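Local coordinates for protein galactose-binding lectin (Arachis hypogaea, PDB 6VAW) that binds D-galactose and galactosides as a homotetrameric legume lectin that carries calcium and manganese ions, at residues F71-I76 with Q216-R221. Numbering follows the deposited sequence.
Sequences FEMKDI and QIHLIR
With CG of Met73 anti to the carbonyl carbon (chi1 -76°) and its chain extended to the sulfur, SD arrives near the plane of the His218 ring, 3.7 Å from CD2, an edge-on sulfur-aromatic contact. Gln216 holds CG in the crowded position between backbone N and carbonyl carbon (chi1 75°), which lays that carbon over one face of the same imidazole. A water donates to both Asp75 OD1 and Gln216 OE1, tying the carboxylate to the amide, while Gln216 NE2 bonds Thr124. The buried imidazole is satisfied at both nitrogens, ND1 by Thr35 and NE2 by Gly84.

The backbone evidence is two hydrogen-bonded antiparallel pairs: Leu219 N reaches Glu72 O at 2.8 Å, nearly along the C=O axis, and Lys74 N meets a lone pair of Ile217 O at 3.0 Å. On the face of Glu72 and Lys74, Leu219 CD1 lies 4.1 Å from Glu72 CD; past the strand, Ile76 CG2 packs on Ile217 CD1 at 3.6 Å. Phe71, Met73, His218 and Ile220 instead face strand 84-91, all touching Ile85. Strands 64-74 and 217-229 thus pair within one sheet and pack against the second, as in the legume-lectin beta sandwich.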
loop_
_atom_site.group_PDB
_atom_site.type_symbol
_atom_site.label_atom_id
_atom_site.label_comp_id
_atom_site.label_asym_id
_atom_site.label_seq_id
_atom_site.Cartn_x
_atom_site.Cartn_y
_atom_site.Cartn_z
ATOM N N PHE A 71 20.896 -1.635 5.259
ATOM C CA PHE A 71 21.729 -2.024 6.378
ATOM C C PHE A 71 22.959 -1.148 6.452
ATOM O O PHE A 71 23.241 -0.373 5.523
ATOM C CB PHE A 71 22.124 -3.524 6.285
ATOM C CG PHE A 71 23.046 -3.910 5.146
ATOM C CD1 PHE A 71 24.421 -3.677 5.228
ATOM C CD2 PHE A 71 22.553 -4.574 4.023
ATOM C CE1 PHE A 71 25.271 -4.025 4.178
ATOM C CE2 PHE A 71 23.408 -4.941 2.976
ATOM C CZ PHE A 71 24.760 -4.668 3.058
ATOM N N GLU A 72 23.719 -1.329 7.542
ATOM C CA GLU A 72 24.970 -0.640 7.764
ATOM C C GLU A 72 25.907 -1.536 8.550
ATOM O O GLU A 72 25.500 -2.163 9.529
ATOM C CB GLU A 72 24.702 0.684 8.505
ATOM C CG GLU A 72 25.921 1.576 8.689
ATOM C CD GLU A 72 25.757 2.655 9.747
ATOM O OE1 GLU A 72 24.708 3.343 9.750
ATOM O OE2 GLU A 72 26.688 2.819 10.571
ATOM N N MET A 73 27.158 -1.624 8.087
ATOM C CA MET A 73 28.202 -2.303 8.843
ATOM C C MET A 73 29.246 -1.256 9.199
ATOM O O MET A 73 29.622 -0.444 8.345
ATOM C CB MET A 73 28.777 -3.495 8.086
ATOM C CG MET A 73 27.844 -4.692 8.118
ATOM S SD MET A 73 28.490 -6.127 7.259
ATOM C CE MET A 73 28.180 -5.688 5.528
ATOM N N LYS A 74 29.648 -1.222 10.468
ATOM C CA LYS A 74 30.614 -0.242 10.951
ATOM C C LYS A 74 31.717 -0.911 11.770
ATOM O O LYS A 74 31.435 -1.744 12.640
ATOM C CB LYS A 74 29.911 0.839 11.769
ATOM C CG LYS A 74 30.768 2.073 12.003
ATOM C CD LYS A 74 29.920 3.313 12.137
ATOM C CE LYS A 74 30.410 4.276 13.191
ATOM N NZ LYS A 74 31.732 4.917 12.901
ATOM N N ASP A 75 32.972 -0.547 11.467
ATOM C CA ASP A 75 34.155 -1.049 12.161
ATOM C C ASP A 75 34.166 -0.602 13.604
ATOM O O ASP A 75 33.648 0.468 13.937
ATOM C CB ASP A 75 35.449 -0.510 11.524
ATOM C CG ASP A 75 35.709 -0.840 10.078
ATOM O OD1 ASP A 75 34.843 -1.494 9.449
ATOM O OD2 ASP A 75 36.763 -0.420 9.561
ATOM N N ILE A 76 34.780 -1.414 14.446
ATOM C CA ILE A 76 34.999 -1.077 15.845
ATOM C C ILE A 76 36.497 -1.185 16.069
ATOM O O ILE A 76 37.179 -1.907 15.343
ATOM C CB ILE A 76 34.160 -1.920 16.837
ATOM C CG1 ILE A 76 34.607 -3.401 16.871
ATOM C CG2 ILE A 76 32.658 -1.762 16.554
ATOM C CD1 ILE A 76 33.864 -4.240 17.845
ATOM N N GLN A 216 32.096 -6.561 14.425
ATOM C CA GLN A 216 31.755 -5.258 13.873
ATOM C C GLN A 216 30.292 -4.970 14.166
ATOM O O GLN A 216 29.536 -5.884 14.515
ATOM C CB GLN A 216 32.072 -5.193 12.363
ATOM C CG GLN A 216 31.079 -5.956 11.485
ATOM C CD GLN A 216 31.545 -6.134 10.066
ATOM O OE1 GLN A 216 32.237 -5.275 9.489
ATOM N NE2 GLN A 216 31.143 -7.258 9.464
ATOM N N ILE A 217 29.880 -3.707 14.015
ATOM C CA ILE A 217 28.490 -3.317 14.193
ATOM C C ILE A 217 27.712 -3.790 12.930
ATOM O O ILE A 217 28.151 -3.474 11.823
ATOM C CB ILE A 217 28.389 -1.779 14.398
ATOM C CG1 ILE A 217 29.060 -1.344 15.728
ATOM C CG2 ILE A 217 26.940 -1.315 14.353
ATOM C CD1 ILE A 217 29.652 0.066 15.674
ATOM N N HIS A 218 26.631 -4.586 13.104
ATOM C CA HIS A 218 25.760 -5.070 11.997
ATOM C C HIS A 218 24.368 -4.526 12.253
ATOM O O HIS A 218 23.718 -4.956 13.220
ATOM C CB HIS A 218 25.717 -6.611 11.896
ATOM C CG HIS A 218 27.020 -7.319 11.710
ATOM N ND1 HIS A 218 27.653 -7.948 12.779
ATOM C CD2 HIS A 218 27.693 -7.619 10.570
ATOM C CE1 HIS A 218 28.715 -8.547 12.265
ATOM N NE2 HIS A 218 28.779 -8.390 10.940
ATOM N N LEU A 219 23.934 -3.537 11.462
ATOM C CA LEU A 219 22.632 -2.889 11.648
ATOM C C LEU A 219 21.641 -3.119 10.508
ATOM O O LEU A 219 22.027 -2.999 9.359
ATOM C CB LEU A 219 22.789 -1.364 11.796
ATOM C CG LEU A 219 23.646 -0.867 12.963
ATOM C CD1 LEU A 219 23.971 0.603 12.793
ATOM C CD2 LEU A 219 22.956 -1.116 14.288
ATOM N N ILE A 220 20.377 -3.395 10.830
ATOM C CA ILE A 220 19.281 -3.481 9.868
ATOM C C ILE A 220 18.462 -2.221 10.122
ATOM O O ILE A 220 18.007 -2.014 11.253
ATOM C CB ILE A 220 18.448 -4.792 9.923
ATOM C CG1 ILE A 220 19.338 -6.070 9.842
ATOM C CG2 ILE A 220 17.335 -4.785 8.862
ATOM C CD1 ILE A 220 20.153 -6.308 8.493
ATOM N N ARG A 221 18.361 -1.353 9.111
ATOM C CA ARG A 221 17.704 -0.053 9.222
ATOM C C ARG A 221 16.238 -0.040 8.778
ATOM O O ARG A 221 15.426 0.675 9.376
ATOM C CB ARG A 221 18.490 0.992 8.433
ATOM C CG ARG A 221 19.893 1.237 8.997
ATOM C CD ARG A 221 20.705 2.215 8.167
ATOM N NE ARG A 221 20.007 3.490 7.940
ATOM C CZ ARG A 221 20.112 4.562 8.720
ATOM N NH1 ARG A 221 20.891 4.541 9.795
ATOM N NH2 ARG A 221 19.436 5.667 8.429
HETATM O O HOH W 1 32.289 -2.573 9.136
#